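Local coordinates for beta-galactosidase/beta-glucuronidase (Faecalibacterium prausnitzii L2-6, PDB 6MVF), which binds flavin mononucleotide and probably hydrolyses beta-glucuronides in the gut as a member of glycoside hydrolase family 2, at residues T447-Y452 against W526-H531. Residues are numbered along the deposited sequence; the frame is centred on the assembly and turned at random.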
ATOM      1  N   THR A 447      45.696 -16.555  -5.007  1.00 31.36           N
ATOM      2  CA  THR A 447      44.600 -15.660  -5.345  1.00 32.88           C
ATOM      3  C   THR A 447      45.112 -14.226  -5.506  1.00 36.57           C
ATOM      4  O   THR A 447      46.233 -13.893  -5.113  1.00 34.40           O
ATOM      5  CB  THR A 447      43.496 -15.742  -4.276  1.00 36.67           C
ATOM      6  OG1 THR A 447      44.024 -15.400  -2.983  1.00 30.56           O
ATOM      7  CG2 THR A 447      42.884 -17.162  -4.225  1.00 25.72           C
ATOM      8  N   ASP A 448      44.272 -13.377  -6.117  1.00 36.41           N
ATOM      9  CA  ASP A 448      44.665 -11.996  -6.423  1.00 33.01           C
ATOM     10  C   ASP A 448      44.905 -11.171  -5.161  1.00 35.18           C
ATOM     11  O   ASP A 448      45.747 -10.260  -5.158  1.00 36.90           O
ATOM     12  CB  ASP A 448      43.596 -11.301  -7.287  1.00 31.00           C
ATOM     13  CG  ASP A 448      43.285 -12.055  -8.587  1.00 39.41           C
ATOM     14  OD1 ASP A 448      44.225 -12.565  -9.241  1.00 39.27           O
ATOM     15  OD2 ASP A 448      42.087 -12.130  -8.959  1.00 36.19           O
ATOM     16  N   VAL A 449      44.152 -11.437  -4.099  1.00 29.95           N
ATOM     17  CA  VAL A 449      44.300 -10.755  -2.823  1.00 28.25           C
ATOM     18  C   VAL A 449      44.127 -11.817  -1.742  1.00 31.90           C
ATOM     19  O   VAL A 449      43.798 -12.973  -2.027  1.00 28.58           O
ATOM     20  CB  VAL A 449      43.296  -9.587  -2.648  1.00 34.19           C
ATOM     21  CG1 VAL A 449      43.496  -8.519  -3.730  1.00 28.95           C
ATOM     22  CG2 VAL A 449      41.849 -10.088  -2.667  1.00 29.25           C
ATOM     23  N   GLU A 450      44.382 -11.425  -0.491  1.00 27.20           N
ATOM     24  CA  GLU A 450      44.546 -12.388   0.594  1.00 31.67           C
ATOM     25  C   GLU A 450      44.174 -11.729   1.911  1.00 30.52           C
ATOM     26  O   GLU A 450      44.402 -10.533   2.108  1.00 29.52           O
ATOM     27  CB  GLU A 450      45.986 -12.925   0.699  1.00 23.07           C
ATOM     28  CG  GLU A 450      46.459 -13.753  -0.487  1.00 30.51           C
ATOM     29  CD  GLU A 450      47.795 -14.461  -0.230  1.00 37.58           C
ATOM     30  OE1 GLU A 450      47.915 -15.185   0.793  1.00 32.25           O
ATOM     31  OE2 GLU A 450      48.730 -14.290  -1.052  1.00 39.24           O
ATOM     32  N   SER A 451      43.631 -12.528   2.823  1.00 24.56           N
ATOM     33  CA  SER A 451      43.281 -12.004   4.131  1.00 29.30           C
ATOM     34  C   SER A 451      43.546 -13.044   5.215  1.00 28.19           C
ATOM     35  O   SER A 451      43.530 -14.255   4.969  1.00 29.55           O
ATOM     36  CB  SER A 451      41.815 -11.543   4.183  1.00 29.52           C
ATOM     37  OG  SER A 451      41.632 -10.315   3.493  1.00 34.23           O
ATOM     38  N   TYR A 452      43.758 -12.548   6.425  1.00 25.87           N
ATOM     39  CA  TYR A 452      43.953 -13.386   7.593  1.00 33.73           C
ATOM     40  C   TYR A 452      42.814 -13.209   8.592  1.00 34.34           C
ATOM     41  O   TYR A 452      42.234 -12.125   8.726  1.00 30.14           O
ATOM     42  CB  TYR A 452      45.283 -13.072   8.276  1.00 28.79           C
ATOM     43  CG  TYR A 452      46.460 -13.876   7.785  1.00 27.94           C
ATOM     44  CD1 TYR A 452      47.174 -13.481   6.674  1.00 31.66           C
ATOM     45  CD2 TYR A 452      46.885 -15.014   8.466  1.00 37.79           C
ATOM     46  CE1 TYR A 452      48.284 -14.199   6.242  1.00 38.81           C
ATOM     47  CE2 TYR A 452      47.993 -15.742   8.046  1.00 32.36           C
ATOM     48  CZ  TYR A 452      48.693 -15.327   6.927  1.00 38.85           C
ATOM     49  OH  TYR A 452      49.796 -16.039   6.482  1.00 37.84           O
ATOM     50  N   TRP A 526      46.525   0.782   3.231  1.00 32.54           N
ATOM     51  CA  TRP A 526      46.987  -0.322   2.391  1.00 29.00           C
ATOM     52  C   TRP A 526      46.369  -1.669   2.784  1.00 31.26           C
ATOM     53  O   TRP A 526      46.565  -2.657   2.066  1.00 28.73           O
ATOM     54  CB  TRP A 526      48.520  -0.387   2.433  1.00 28.67           C
ATOM     55  CG  TRP A 526      49.082  -0.342   3.838  1.00 33.72           C
ATOM     56  CD1 TRP A 526      49.484   0.769   4.528  1.00 28.19           C
ATOM     57  CD2 TRP A 526      49.280  -1.455   4.722  1.00 25.30           C
ATOM     58  NE1 TRP A 526      49.916   0.418   5.782  1.00 26.85           N
ATOM     59  CE2 TRP A 526      49.809  -0.940   5.926  1.00 28.75           C
ATOM     60  CE3 TRP A 526      49.059  -2.828   4.612  1.00 24.66           C
ATOM     61  CZ2 TRP A 526      50.126  -1.761   7.023  1.00 29.48           C
ATOM     62  CZ3 TRP A 526      49.375  -3.645   5.699  1.00 30.11           C
ATOM     63  CH2 TRP A 526      49.904  -3.107   6.888  1.00 29.88           C
ATOM     64  N   ILE A 527      45.647  -1.742   3.903  1.00 33.07           N
ATOM     65  CA  ILE A 527      44.778  -2.882   4.184  1.00 28.27           C
ATOM     66  C   ILE A 527      43.572  -2.746   3.265  1.00 29.88           C
ATOM     67  O   ILE A 527      42.788  -1.803   3.400  1.00 29.81           O
ATOM     68  CB  ILE A 527      44.350  -2.921   5.653  1.00 29.36           C
ATOM     69  CG1 ILE A 527      45.573  -3.090   6.573  1.00 31.51           C
ATOM     70  CG2 ILE A 527      43.309  -4.027   5.868  1.00 24.57           C
ATOM     71  CD1 ILE A 527      46.147  -4.490   6.613  1.00 26.92           C
ATOM     72  N   TRP A 528      43.438  -3.651   2.299  1.00 31.40           N
ATOM     73  CA  TRP A 528      42.462  -3.383   1.252  1.00 30.52           C
ATOM     74  C   TRP A 528      41.041  -3.506   1.789  1.00 31.72           C
ATOM     75  O   TRP A 528      40.162  -2.736   1.374  1.00 27.74           O
ATOM     76  CB  TRP A 528      42.699  -4.286   0.028  1.00 24.21           C
ATOM     77  CG  TRP A 528      42.597  -5.744   0.290  1.00 27.97           C
ATOM     78  CD1 TRP A 528      43.588  -6.561   0.742  1.00 30.02           C
ATOM     79  CD2 TRP A 528      41.438  -6.572   0.118  1.00 27.13           C
ATOM     80  NE1 TRP A 528      43.119  -7.846   0.868  1.00 30.85           N
ATOM     81  CE2 TRP A 528      41.801  -7.880   0.498  1.00 28.14           C
ATOM     82  CE3 TRP A 528      40.124  -6.332  -0.312  1.00 29.58           C
ATOM     83  CZ2 TRP A 528      40.899  -8.947   0.465  1.00 30.26           C
ATOM     84  CZ3 TRP A 528      39.232  -7.388  -0.363  1.00 26.08           C
ATOM     85  CH2 TRP A 528      39.619  -8.681   0.032  1.00 31.25           C
ATOM     86  N   ALA A 529      40.812  -4.427   2.734  1.00 28.57           N
ATOM     87  CA  ALA A 529      39.513  -4.570   3.382  1.00 26.47           C
ATOM     88  C   ALA A 529      39.683  -5.253   4.733  1.00 26.49           C
ATOM     89  O   ALA A 529      40.397  -6.250   4.839  1.00 29.87           O
ATOM     90  CB  ALA A 529      38.536  -5.370   2.513  1.00 20.19           C
ATOM     91  N   SER A 530      39.018  -4.717   5.749  1.00 24.47           N
ATOM     92  CA  SER A 530      38.862  -5.349   7.050  1.00 26.84           C
ATOM     93  C   SER A 530      37.386  -5.657   7.289  1.00 31.51           C
ATOM     94  O   SER A 530      36.504  -4.877   6.902  1.00 26.74           O
ATOM     95  CB  SER A 530      39.403  -4.449   8.175  1.00 26.23           C
ATOM     96  OG  SER A 530      38.806  -3.161   8.147  1.00 27.42           O
ATOM     97  N   HIS A 531      37.123  -6.794   7.938  1.00 29.89           N
ATOM     98  CA  HIS A 531      35.766  -7.279   8.174  1.00 24.38           C
ATOM     99  C   HIS A 531      35.631  -7.719   9.624  1.00 24.73           C
ATOM    100  O   HIS A 531      36.209  -8.734  10.024  1.00 31.04           O
ATOM    101  CB  HIS A 531      35.430  -8.437   7.242  1.00 27.64           C
ATOM    102  CG  HIS A 531      35.367  -8.059   5.798  1.00 29.71           C
ATOM    103  ND1 HIS A 531      36.405  -8.296   4.922  1.00 28.17           N
ATOM    104  CD2 HIS A 531      34.390  -7.459   5.074  1.00 27.22           C
ATOM    105  CE1 HIS A 531      36.068  -7.866   3.719  1.00 25.33           C
ATOM    106  NE2 HIS A 531      34.851  -7.354   3.784  1.00 28.21           N
TER
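The indole of W528 reaches across to segment 447-452, meeting E450 with its N-H and V449 with one face. W528 NE1 donates to the backbone O of E450 at 3.2 Å. The bond is nearly straight, with an N-H...O angle of 166°. The oxygen sits at the edge of the indole, close to its plane, whereas the donor stands well above the plane of the carbonyl. Over one face lies V449, whose CG2 makes a CH-pi contact 3.9 Å from the centroid of the six-membered ring of W528. V449 CG2 is set toward the rim, 3.5 Å from CZ2 of W528. The opposite face carries CB of A529, the next residue in the chain, so the indole is held between two aliphatic groups. CG of W528 lies between its backbone N and carbonyl carbon (chi1 61°), which swings the ring toward V449.

Both segments belong to the TIM barrel domain. Strands 450-453 and 529-532 are not paired with each other; strand 482-487 runs between them and is parallel to both. The indole therefore bridges two barrel strands at their N-terminal ends, inside the barrel. F393 and T430 also touch it there. Replacing W528 with an alanine would probably leave the E450 carbonyl without this donor and open a gap beside V449.

S451 OG still touches the indole, approaching obliquely to 3.4 Å from W528 CZ2, and makes a weak bond back to the O of E450. The looser part lies beyond, toward A529. There the segments part, with S451 OG 4.5 Å from A529 O. Neither part faces solvent, since every touching residue is buried. E450 points its CB away from segment 526-531, and its OE1 is hydrogen-bonded to H433 NE2 and H444 ND1.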